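Long-range contacts in Lic11098 (Leptospira interrogans serogroup Icterohaemorrhagiae serovar copenhageni, PDB 4U08), which is of unknown function but, as a leucine-rich repeat protein of a pathogen and a candidate virulence factor, probably binds other macromolecules: residues D189-N194 / R212-T217; T346-Y351 / K369-N374; S28-T33 / D51-I56; Q20-L25 / Q43-L48. All coordinates share one frame; numbering follows the deposited sequence.

Contact 1 of 4, residues D189-N194 / R212-T217. With ZN (zinc ion), chain G.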
# COMPACT_ATOMS: atom_id res chain seq x y z
N ASP A 189 -5.75 -4.05 -0.33
CA ASP A 189 -6.40 -3.38 -1.47
C ASP A 189 -7.31 -4.29 -2.27
O ASP A 189 -6.96 -5.43 -2.55
CB ASP A 189 -5.37 -2.84 -2.49
CG ASP A 189 -4.44 -1.74 -2.01
OD1 ASP A 189 -4.79 -1.05 -1.04
OD2 ASP A 189 -3.37 -1.57 -2.62
N HIS A 190 -8.42 -3.74 -2.72
CA HIS A 190 -9.34 -4.38 -3.65
C HIS A 190 -9.91 -5.74 -3.18
O HIS A 190 -9.96 -6.72 -3.92
CB HIS A 190 -8.69 -4.49 -5.05
CG HIS A 190 -9.64 -4.22 -6.18
ND1 HIS A 190 -9.19 -3.80 -7.42
CD2 HIS A 190 -10.99 -4.30 -6.21
CE1 HIS A 190 -10.27 -3.65 -8.17
NE2 HIS A 190 -11.38 -3.93 -7.48
N ASN A 191 -10.36 -5.78 -1.93
CA ASN A 191 -11.10 -6.93 -1.41
C ASN A 191 -12.54 -6.37 -1.35
O ASN A 191 -12.85 -5.48 -2.13
CB ASN A 191 -10.56 -7.35 -0.03
CG ASN A 191 -9.36 -8.22 -0.14
OD1 ASN A 191 -9.48 -9.38 -0.47
ND2 ASN A 191 -8.18 -7.69 0.13
N GLN A 192 -13.38 -6.83 -0.43
CA GLN A 192 -14.72 -6.25 -0.30
C GLN A 192 -15.01 -6.02 1.16
O GLN A 192 -16.13 -6.24 1.64
CB GLN A 192 -15.81 -7.08 -1.05
CG GLN A 192 -15.73 -8.59 -0.88
CD GLN A 192 -16.62 -9.31 -1.87
OE1 GLN A 192 -17.76 -8.91 -2.14
NE2 GLN A 192 -16.13 -10.40 -2.42
N LEU A 193 -13.97 -5.58 1.89
CA LEU A 193 -14.07 -5.35 3.32
C LEU A 193 -15.11 -4.31 3.63
O LEU A 193 -15.04 -3.21 3.12
CB LEU A 193 -12.70 -4.94 3.90
CG LEU A 193 -11.59 -6.01 3.89
CD1 LEU A 193 -10.23 -5.36 4.18
CD2 LEU A 193 -11.86 -7.10 4.92
N ASN A 194 -16.10 -4.67 4.46
CA ASN A 194 -17.17 -3.75 4.84
C ASN A 194 -16.95 -3.22 6.24
O ASN A 194 -17.56 -2.23 6.63
CB ASN A 194 -18.56 -4.40 4.67
CG ASN A 194 -18.69 -5.79 5.25
OD1 ASN A 194 -18.60 -6.00 6.45
ND2 ASN A 194 -18.92 -6.77 4.38
N ARG A 212 -7.22 0.40 -0.02
CA ARG A 212 -7.84 1.02 -1.18
C ARG A 212 -8.84 0.10 -1.83
O ARG A 212 -8.61 -1.10 -1.92
CB ARG A 212 -6.78 1.41 -2.22
CG ARG A 212 -5.81 2.49 -1.70
CD ARG A 212 -4.64 2.63 -2.65
NE ARG A 212 -3.61 1.61 -2.40
CZ ARG A 212 -2.47 1.52 -3.07
NH1 ARG A 212 -2.20 2.38 -4.04
NH2 ARG A 212 -1.60 0.57 -2.78
N ASN A 213 -9.91 0.68 -2.36
CA ASN A 213 -10.90 -0.07 -3.13
C ASN A 213 -11.57 -1.19 -2.33
O ASN A 213 -11.63 -2.33 -2.77
CB ASN A 213 -10.28 -0.58 -4.47
CG ASN A 213 -11.11 -0.30 -5.69
OD1 ASN A 213 -10.58 -0.19 -6.80
ND2 ASN A 213 -12.43 -0.25 -5.55
N ASN A 214 -12.08 -0.86 -1.16
CA ASN A 214 -12.86 -1.80 -0.35
C ASN A 214 -14.25 -1.20 -0.20
O ASN A 214 -14.61 -0.32 -0.99
CB ASN A 214 -12.15 -2.11 0.98
CG ASN A 214 -11.09 -3.16 0.81
OD1 ASN A 214 -11.39 -4.33 0.68
ND2 ASN A 214 -9.83 -2.76 0.77
N GLN A 215 -15.04 -1.65 0.79
CA GLN A 215 -16.40 -1.14 0.99
C GLN A 215 -16.60 -0.63 2.41
O GLN A 215 -17.69 -0.75 2.95
CB GLN A 215 -17.43 -2.24 0.63
CG GLN A 215 -17.50 -2.52 -0.88
CD GLN A 215 -18.09 -3.87 -1.21
OE1 GLN A 215 -19.00 -4.39 -0.54
NE2 GLN A 215 -17.62 -4.46 -2.31
N LEU A 216 -15.54 -0.02 3.01
CA LEU A 216 -15.61 0.50 4.37
C LEU A 216 -16.50 1.72 4.50
O LEU A 216 -16.34 2.66 3.73
CB LEU A 216 -14.20 0.84 4.90
CG LEU A 216 -13.21 -0.33 4.99
CD1 LEU A 216 -11.78 0.21 5.25
CD2 LEU A 216 -13.62 -1.30 6.10
N THR A 217 -17.36 1.76 5.52
CA THR A 217 -18.25 2.89 5.77
C THR A 217 -17.77 3.72 6.94
O THR A 217 -17.97 4.93 6.96
CB THR A 217 -19.72 2.46 5.89
OG1 THR A 217 -19.85 1.54 6.97
CG2 THR A 217 -20.25 1.82 4.60
ZN ZN G . -7.34 -3.58 -7.82
O HOH W 1 -18.90 -5.79 1.78
O HOH W 2 -6.82 -1.81 -6.60
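Two successive turns of a leucine-rich repeat solenoid lie side by side here just after their short parallel strands, paired with a 23-residue offset at Asp189 and His190 that slips by one from Gln192 on. The asparagines of the LxxLxLxxNxL motif are Asn191 and Asn214. With CG beside its own backbone N (chi1 -82°), Asn214 brings its amide up to the backbone of the preceding turn. There OD1 takes the N-H of Leu193 at 3.1 Å, in the carbonyl plane and on a lone pair, and more weakly that of Asn191; ND2 is given to the carbonyls of Leu188 and Leu211, so both ends of the amide are used. Backbone bonds flank this grip: His190 N reaches Arg212 O at 2.8 Å, and Gln215 N reaches Leu193 O at 2.8 Å.

Just past the strands, Asp189 and Arg212 run side by side. Arg212 bends at chi3, so that NH2 meets Asp189 OD2 at 2.8 Å in a salt bridge whose carboxylate and guanidinium planes stand 78° apart. Asp189 OD1 also receives the backbone N of Arg212 at 3.0 Å, which ties the carboxylate to main chain as well as side chain. Beyond, the Asn213 amide stacks on the His190 ring, the planes 11° apart and OD1 over its centre. His190 shares a zinc ion with His167 and a water, its own ND1 lying 1.9 Å from the metal.

Contact 2 of 4, residues T346-Y351 / K369-N374; sequences TLNLKY and KLYLHN. With ZN (zinc ion), chain D.
Parallel strand pairing on the inner, concave side of a leucine-rich repeat solenoid, followed by a zinc-bearing turn, defines this contact. Strands 346-348 and 369-371 run only 2° from parallel, and their backbones alternate donors: Leu347 N to Lys369 O at 3.0 Å, then Tyr371 N to Leu347 O at 3.0 Å, both nearly along the C=O axis. Leu349 N continues the pattern to Tyr371 O, and Tyr351 N closes it on His373 O.

Leu347 and Leu370 share the buried face of the strands, side by side, with Leu347 CG against Leu370 CD1 at 3.8 Å; just past them Leu349 CD1 touches Leu372 CD2 at 3.9 Å. On the other face the Tyr371 ring crosses Thr346 obliquely, so that CG2 of the threonine meets CE2 at 3.7 Å in the plane of the ring, at its edge. Asn348 holds CG anti to its backbone N (chi1 -176°), which brings OD1 to Lys350 N at 3.0 Å in an Asx turn. Further on, Asn374 sets OD1 over one face of the Tyr351 ring, toward its rim, 3.2 Å from CE1, the amide tilted 28° to the ring. His373 NE2 binds the zinc at 2.2 Å; a zinc-bound water lies near Tyr351 OH and Asn374 OD1.

Strand 323-325 adjoins 346-348. Beyond 369-371, which leads on to helix 379-388, comes the last strand, 393-395, whose Tyr395 ring meets that of Tyr371, nearly parallel to it, and hydrogen-bonds Lys369 NZ through its hydroxyl.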
# COMPACT_ATOMS: atom_id res chain seq x y z
N THR A 346 2.30 25.65 -5.94
CA THR A 346 1.19 25.36 -6.84
C THR A 346 -0.13 25.63 -6.12
O THR A 346 -0.35 25.12 -5.03
CB THR A 346 1.26 23.92 -7.38
OG1 THR A 346 2.56 23.68 -7.89
CG2 THR A 346 0.27 23.68 -8.52
N LEU A 347 -1.02 26.40 -6.78
CA LEU A 347 -2.35 26.71 -6.22
C LEU A 347 -3.37 26.54 -7.32
O LEU A 347 -3.32 27.24 -8.34
CB LEU A 347 -2.38 28.12 -5.60
CG LEU A 347 -3.75 28.60 -5.02
CD1 LEU A 347 -4.31 27.61 -3.98
CD2 LEU A 347 -3.61 29.99 -4.38
N ASN A 348 -4.22 25.55 -7.17
CA ASN A 348 -5.21 25.25 -8.21
C ASN A 348 -6.59 25.71 -7.71
O ASN A 348 -7.15 25.13 -6.80
CB ASN A 348 -5.22 23.76 -8.57
CG ASN A 348 -6.16 23.39 -9.70
OD1 ASN A 348 -7.03 24.16 -10.09
ND2 ASN A 348 -6.03 22.17 -10.22
N LEU A 349 -7.12 26.73 -8.37
CA LEU A 349 -8.42 27.31 -8.04
C LEU A 349 -9.41 27.19 -9.17
O LEU A 349 -10.45 27.86 -9.18
CB LEU A 349 -8.21 28.79 -7.64
CG LEU A 349 -7.34 29.04 -6.42
CD1 LEU A 349 -7.01 30.52 -6.29
CD2 LEU A 349 -7.99 28.52 -5.16
N LYS A 350 -9.12 26.29 -10.12
CA LYS A 350 -10.01 26.09 -11.26
C LYS A 350 -11.44 25.73 -10.84
O LYS A 350 -11.62 25.01 -9.87
CB LYS A 350 -9.50 24.98 -12.18
CG LYS A 350 -8.32 25.39 -13.02
CD LYS A 350 -8.23 24.49 -14.25
CE LYS A 350 -7.32 23.31 -14.06
NZ LYS A 350 -7.26 22.46 -15.28
N TYR A 351 -12.43 26.18 -11.63
CA TYR A 351 -13.85 25.82 -11.37
C TYR A 351 -14.37 26.23 -10.00
O TYR A 351 -14.88 25.39 -9.28
CB TYR A 351 -14.08 24.31 -11.56
CG TYR A 351 -13.91 23.78 -12.96
CD1 TYR A 351 -14.89 23.99 -13.92
CD2 TYR A 351 -12.83 22.98 -13.29
CE1 TYR A 351 -14.78 23.44 -15.20
CE2 TYR A 351 -12.68 22.46 -14.57
CZ TYR A 351 -13.66 22.69 -15.52
OH TYR A 351 -13.54 22.16 -16.78
N LYS A 369 2.92 28.20 -10.12
CA LYS A 369 1.75 27.94 -10.94
C LYS A 369 0.46 28.31 -10.21
O LYS A 369 0.22 27.89 -9.07
CB LYS A 369 1.74 26.47 -11.40
CG LYS A 369 2.72 26.14 -12.51
CD LYS A 369 2.89 24.63 -12.66
CE LYS A 369 3.87 24.24 -13.74
NZ LYS A 369 3.26 24.28 -15.09
N LEU A 370 -0.39 29.09 -10.90
CA LEU A 370 -1.69 29.52 -10.38
C LEU A 370 -2.74 29.24 -11.45
O LEU A 370 -2.65 29.75 -12.56
CB LEU A 370 -1.63 30.99 -9.95
CG LEU A 370 -2.92 31.62 -9.38
CD1 LEU A 370 -3.44 30.86 -8.12
CD2 LEU A 370 -2.69 33.08 -9.03
N TYR A 371 -3.69 28.35 -11.14
CA TYR A 371 -4.72 27.93 -12.09
C TYR A 371 -6.04 28.64 -11.73
O TYR A 371 -6.55 28.43 -10.62
CB TYR A 371 -4.87 26.42 -12.03
CG TYR A 371 -3.60 25.68 -12.37
CD1 TYR A 371 -3.28 25.36 -13.69
CD2 TYR A 371 -2.75 25.22 -11.37
CE1 TYR A 371 -2.16 24.60 -13.99
CE2 TYR A 371 -1.62 24.47 -11.66
CZ TYR A 371 -1.32 24.18 -12.98
OH TYR A 371 -0.20 23.44 -13.26
N LEU A 372 -6.56 29.48 -12.64
CA LEU A 372 -7.75 30.29 -12.35
C LEU A 372 -8.91 30.10 -13.31
O LEU A 372 -9.95 30.74 -13.13
CB LEU A 372 -7.36 31.79 -12.32
CG LEU A 372 -6.31 32.24 -11.29
CD1 LEU A 372 -5.94 33.70 -11.53
CD2 LEU A 372 -6.82 32.06 -9.86
N HIS A 373 -8.73 29.24 -14.35
CA HIS A 373 -9.75 29.01 -15.36
C HIS A 373 -11.12 28.69 -14.74
O HIS A 373 -11.17 28.00 -13.72
CB HIS A 373 -9.29 27.91 -16.33
CG HIS A 373 -10.11 27.79 -17.57
ND1 HIS A 373 -10.17 28.81 -18.49
CD2 HIS A 373 -10.84 26.75 -18.02
CE1 HIS A 373 -10.98 28.38 -19.45
NE2 HIS A 373 -11.41 27.15 -19.21
N ASN A 374 -12.23 29.22 -15.33
CA ASN A 374 -13.61 28.98 -14.87
C ASN A 374 -13.88 29.56 -13.48
O ASN A 374 -14.26 28.84 -12.55
CB ASN A 374 -14.00 27.48 -14.96
CG ASN A 374 -13.87 26.88 -16.35
OD1 ASN A 374 -13.24 25.85 -16.54
ND2 ASN A 374 -14.45 27.51 -17.34
ZN ZN D . -11.92 25.41 -20.50
O HOH W 3 -13.13 23.99 -19.47

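Contact 3 of 4, residues S28-T33 / D51-I56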
# COMPACT_ATOMS: atom_id res chain seq x y z
N SER A 28 15.63 -20.15 -16.10
CA SER A 28 14.51 -19.25 -16.43
C SER A 28 14.37 -19.03 -17.93
O SER A 28 15.38 -19.01 -18.65
CB SER A 28 14.63 -17.89 -15.75
OG SER A 28 15.32 -17.80 -14.52
N GLY A 29 13.12 -18.83 -18.38
CA GLY A 29 12.76 -18.55 -19.77
C GLY A 29 13.38 -19.48 -20.79
O GLY A 29 13.87 -19.02 -21.83
N SER A 30 13.40 -20.80 -20.49
CA SER A 30 13.98 -21.82 -21.37
C SER A 30 12.93 -22.81 -21.91
O SER A 30 13.29 -23.89 -22.38
CB SER A 30 15.13 -22.54 -20.67
OG SER A 30 14.67 -23.37 -19.61
N LYS A 31 11.62 -22.42 -21.85
CA LYS A 31 10.48 -23.24 -22.28
C LYS A 31 10.52 -24.68 -21.68
O LYS A 31 10.19 -25.66 -22.35
CB LYS A 31 10.33 -23.24 -23.82
CG LYS A 31 9.95 -21.88 -24.40
CD LYS A 31 9.78 -21.90 -25.93
CE LYS A 31 11.05 -21.57 -26.68
NZ LYS A 31 10.84 -21.60 -28.15
N LEU A 32 10.96 -24.77 -20.41
CA LEU A 32 11.09 -26.03 -19.68
C LEU A 32 9.69 -26.54 -19.34
O LEU A 32 8.91 -25.85 -18.67
CB LEU A 32 11.96 -25.83 -18.42
CG LEU A 32 12.43 -27.08 -17.69
CD1 LEU A 32 13.55 -27.76 -18.44
CD2 LEU A 32 12.90 -26.74 -16.29
N THR A 33 9.35 -27.74 -19.86
CA THR A 33 8.05 -28.38 -19.67
C THR A 33 8.06 -29.38 -18.51
O THR A 33 7.01 -29.65 -17.92
CB THR A 33 7.54 -29.01 -20.98
OG1 THR A 33 8.56 -29.84 -21.54
CG2 THR A 33 7.10 -27.97 -22.00
N ASP A 51 11.88 -19.81 -13.08
CA ASP A 51 10.92 -18.77 -13.46
C ASP A 51 10.64 -18.74 -14.94
O ASP A 51 11.53 -19.03 -15.74
CB ASP A 51 11.43 -17.37 -13.07
CG ASP A 51 11.46 -17.05 -11.58
OD1 ASP A 51 10.82 -17.79 -10.80
OD2 ASP A 51 12.11 -16.05 -11.21
N ASP A 52 9.42 -18.32 -15.32
CA ASP A 52 9.00 -18.14 -16.71
C ASP A 52 9.23 -19.38 -17.56
O ASP A 52 10.02 -19.34 -18.50
CB ASP A 52 9.71 -16.91 -17.33
CG ASP A 52 9.43 -15.59 -16.63
OD1 ASP A 52 8.72 -14.76 -17.22
OD2 ASP A 52 9.98 -15.37 -15.53
N ASN A 53 8.60 -20.50 -17.19
CA ASN A 53 8.71 -21.76 -17.93
C ASN A 53 7.30 -22.36 -18.07
O ASN A 53 6.32 -21.64 -17.83
CB ASN A 53 9.74 -22.72 -17.28
CG ASN A 53 11.18 -22.37 -17.58
OD1 ASN A 53 11.61 -22.31 -18.74
ND2 ASN A 53 11.97 -22.15 -16.53
N GLN A 54 7.17 -23.64 -18.49
CA GLN A 54 5.84 -24.24 -18.65
C GLN A 54 5.62 -25.47 -17.75
O GLN A 54 4.86 -26.37 -18.11
CB GLN A 54 5.54 -24.56 -20.13
CG GLN A 54 5.32 -23.32 -21.00
CD GLN A 54 6.59 -22.87 -21.68
OE1 GLN A 54 7.12 -23.55 -22.57
NE2 GLN A 54 7.09 -21.69 -21.31
N LEU A 55 6.24 -25.47 -16.55
CA LEU A 55 6.13 -26.56 -15.57
C LEU A 55 4.70 -26.69 -15.03
O LEU A 55 4.09 -25.70 -14.65
CB LEU A 55 7.12 -26.39 -14.40
CG LEU A 55 8.61 -26.31 -14.74
CD1 LEU A 55 9.43 -26.04 -13.49
CD2 LEU A 55 9.10 -27.59 -15.36
N ILE A 56 4.17 -27.92 -15.04
CA ILE A 56 2.84 -28.22 -14.54
C ILE A 56 2.93 -28.89 -13.17
O ILE A 56 2.00 -28.81 -12.38
CB ILE A 56 1.97 -29.02 -15.55
CG1 ILE A 56 2.64 -30.35 -15.98
CG2 ILE A 56 1.57 -28.15 -16.75
CD1 ILE A 56 1.68 -31.42 -16.59
O HOH W 4 13.92 -15.02 -13.07
O HOH W 5 9.92 -20.00 -21.28
O HOH W 6 6.14 -30.32 -15.27
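Asn53 turns its CB toward the neighbouring turn 28-33, and the rest of the arrangement is best read from it. Its CG sits beside the backbone N (chi1 -78°), which places OD1 within the curve of 28-33, where two backbone N-H groups grip it from different directions. Ser30 N approaches at 2.9 Å in the carbonyl plane, on a lone pair, whereas Leu32 N comes in at 3.0 Å from 45° above that plane. ND2 bonds the carbonyls of Leu27 and Leu50, so the whole amide is fixed in rotation.

Beside it, Leu32 and Leu55 cross obliquely, and their first torsions differ: CG is anti to N in Leu32 but beside N in Leu55. Their CD2 methyls meet at 4.0 Å. Gln54 lies alongside Lys31 instead; its chain folds at chi2 (94°) and rests OE1 3.5 Å from Lys31 CB, while NE2 joins Lys31 N and Asp52 O through one water. Its backbone N donates to Leu32 O at 2.8 Å.

Just past the strands Gly29 N bonds Asp51 O at 3.1 Å. A second water donates to Asp51 OD2 at 2.8 Å and is weakly bonded to Ser28 OG; Asp51 OD1 accepts from Ser74 N.

An inward amide saturated by backbone groups of two adjacent turns is the signature of the conserved asparagine in the LxxLxLxxNxL segment of leucine-rich repeats.

Contact 4 of 4, residues Q20-L25 / Q43-L48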
# COMPACT_ATOMS: atom_id res chain seq x y z
N GLN A 20 28.08 -31.56 -7.49
CA GLN A 20 28.86 -31.22 -6.28
C GLN A 20 29.56 -29.84 -6.40
O GLN A 20 30.10 -29.33 -5.42
CB GLN A 20 29.86 -32.33 -5.89
CG GLN A 20 29.22 -33.65 -5.46
CD GLN A 20 28.58 -33.59 -4.10
OE1 GLN A 20 29.15 -33.07 -3.12
NE2 GLN A 20 27.39 -34.16 -3.99
N ASN A 21 29.51 -29.24 -7.61
CA ASN A 21 30.08 -27.93 -7.93
C ASN A 21 28.99 -26.90 -8.20
O ASN A 21 29.24 -25.70 -8.00
CB ASN A 21 31.02 -28.01 -9.15
CG ASN A 21 32.26 -28.84 -8.93
OD1 ASN A 21 33.10 -28.54 -8.06
ND2 ASN A 21 32.43 -29.87 -9.75
N VAL A 22 27.81 -27.35 -8.66
CA VAL A 22 26.67 -26.48 -8.99
C VAL A 22 26.13 -25.82 -7.72
O VAL A 22 25.75 -26.52 -6.77
CB VAL A 22 25.56 -27.21 -9.81
CG1 VAL A 22 24.61 -26.21 -10.46
CG2 VAL A 22 26.16 -28.14 -10.86
N ARG A 23 26.19 -24.48 -7.68
CA ARG A 23 25.71 -23.66 -6.56
C ARG A 23 24.47 -22.88 -6.98
O ARG A 23 23.55 -22.68 -6.19
CB ARG A 23 26.79 -22.73 -6.03
CG ARG A 23 28.01 -23.46 -5.48
CD ARG A 23 28.43 -22.97 -4.11
NE ARG A 23 27.67 -23.63 -3.05
CZ ARG A 23 28.03 -24.75 -2.44
NH1 ARG A 23 29.15 -25.37 -2.79
NH2 ARG A 23 27.27 -25.26 -1.48
N ILE A 24 24.45 -22.44 -8.25
CA ILE A 24 23.34 -21.70 -8.84
C ILE A 24 22.99 -22.34 -10.18
O ILE A 24 23.87 -22.47 -11.04
CB ILE A 24 23.63 -20.17 -9.01
CG1 ILE A 24 23.96 -19.48 -7.66
CG2 ILE A 24 22.48 -19.47 -9.75
CD1 ILE A 24 24.71 -18.13 -7.80
N LEU A 25 21.72 -22.71 -10.35
CA LEU A 25 21.22 -23.24 -11.61
C LEU A 25 20.10 -22.34 -12.09
O LEU A 25 19.04 -22.25 -11.46
CB LEU A 25 20.77 -24.72 -11.50
CG LEU A 25 20.28 -25.38 -12.81
CD1 LEU A 25 21.42 -25.55 -13.81
CD2 LEU A 25 19.62 -26.71 -12.53
N GLN A 43 23.52 -31.85 -4.97
CA GLN A 43 23.53 -31.79 -3.51
C GLN A 43 24.00 -30.46 -2.92
O GLN A 43 23.64 -30.17 -1.77
CB GLN A 43 24.34 -32.95 -2.90
CG GLN A 43 23.68 -34.33 -3.06
CD GLN A 43 22.43 -34.50 -2.22
OE1 GLN A 43 22.47 -34.52 -0.98
NE2 GLN A 43 21.30 -34.64 -2.88
N ASN A 44 24.82 -29.68 -3.65
CA ASN A 44 25.31 -28.40 -3.13
C ASN A 44 24.55 -27.18 -3.69
O ASN A 44 24.92 -26.05 -3.37
CB ASN A 44 26.82 -28.28 -3.33
CG ASN A 44 27.60 -29.29 -2.53
OD1 ASN A 44 27.32 -29.56 -1.35
ND2 ASN A 44 28.60 -29.89 -3.15
N LEU A 45 23.47 -27.40 -4.47
CA LEU A 45 22.65 -26.35 -5.06
C LEU A 45 22.07 -25.45 -3.98
O LEU A 45 21.51 -25.94 -3.00
CB LEU A 45 21.53 -26.96 -5.93
CG LEU A 45 20.82 -26.03 -6.93
CD1 LEU A 45 21.77 -25.56 -8.05
CD2 LEU A 45 19.62 -26.74 -7.56
N GLN A 46 22.24 -24.13 -4.14
CA GLN A 46 21.77 -23.12 -3.18
C GLN A 46 20.63 -22.31 -3.76
O GLN A 46 19.75 -21.88 -3.02
CB GLN A 46 22.91 -22.20 -2.75
CG GLN A 46 23.97 -22.90 -1.91
CD GLN A 46 24.94 -21.92 -1.33
OE1 GLN A 46 26.01 -21.68 -1.90
NE2 GLN A 46 24.59 -21.32 -0.20
N LEU A 47 20.65 -22.09 -5.08
CA LEU A 47 19.62 -21.32 -5.76
C LEU A 47 19.23 -22.00 -7.06
O LEU A 47 20.08 -22.32 -7.91
CB LEU A 47 20.07 -19.84 -6.00
CG LEU A 47 18.99 -18.85 -6.45
CD1 LEU A 47 19.28 -17.46 -5.93
CD2 LEU A 47 18.83 -18.82 -7.99
N LEU A 48 17.92 -22.20 -7.22
CA LEU A 48 17.36 -22.82 -8.40
C LEU A 48 16.34 -21.87 -9.00
O LEU A 48 15.34 -21.54 -8.36
CB LEU A 48 16.75 -24.20 -8.03
CG LEU A 48 15.99 -24.94 -9.13
CD1 LEU A 48 16.87 -25.16 -10.37
CD2 LEU A 48 15.45 -26.27 -8.61
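Leucine and valine methyls form the middle of this contact. Leu45, with CG anti to its backbone N, extends CD1 into the angle between two residues of the other segment, 3.7 Å from Leu25 CB and 3.8 Å from Val22 CG1. Leu25 and Leu48 lie alongside, CD2 to CD1 at 3.8 Å, on the interior face of the parallel strands; Ala15 of helix 12-17 packs on Val22 and Leu25. On the other strand face Ile24 CG2 meets Leu47 CD2 at 4.1 Å.

Around this centre runs the backbone pairing. Leu25 N bonds Leu47 O nearly along the C=O axis, and Arg23 O accepts twice, from Gln46 N at 2.8 Å and Leu47 N at 3.2 Å.

Farther out, Arg23 bends at chi2 and chi3 until NE finds Gln46 OE1 at 2.8 Å, guanidinium and amide planes 79° apart. Asn44 O lies over one face of that guanidinium without bonding to it. At the far end Asn44 ND2 gives a bond to Gln20 O at 2.8 Å and a weak one to Gln20 OE1.

Across these two segments, therefore, the positive charge of Arg23 meets the neutral amide oxygen of Gln46 in a short, charge-assisted hydrogen bond and not in a salt bridge.

Overall arrangement
All four contacts pair neighbouring turns of one leucine-rich repeat solenoid, each joining segments 23 residues apart, and they sample its length. Along the chain contact 4 and contact 3 come first and alternate, their segments nearly adjoining in sequence: 20-25 enters strand 24-26 and the loop 28-33 follows it, as 43-48 and 51-56 do with strand 47-49. Their centres lie about 19 Å apart. Contact 1 follows near the middle, its centre about 13 Å from that of the chain, and contact 2 lies toward the C-terminal end. Centres of contacts 2 and 4 are about 61 Å apart, on opposite sides of the chain's centre. Contacts 1 and 2 include zinc-binding histidines. Repetition of the same turn-to-turn pairing, 23 residues on, builds a long curved molecule.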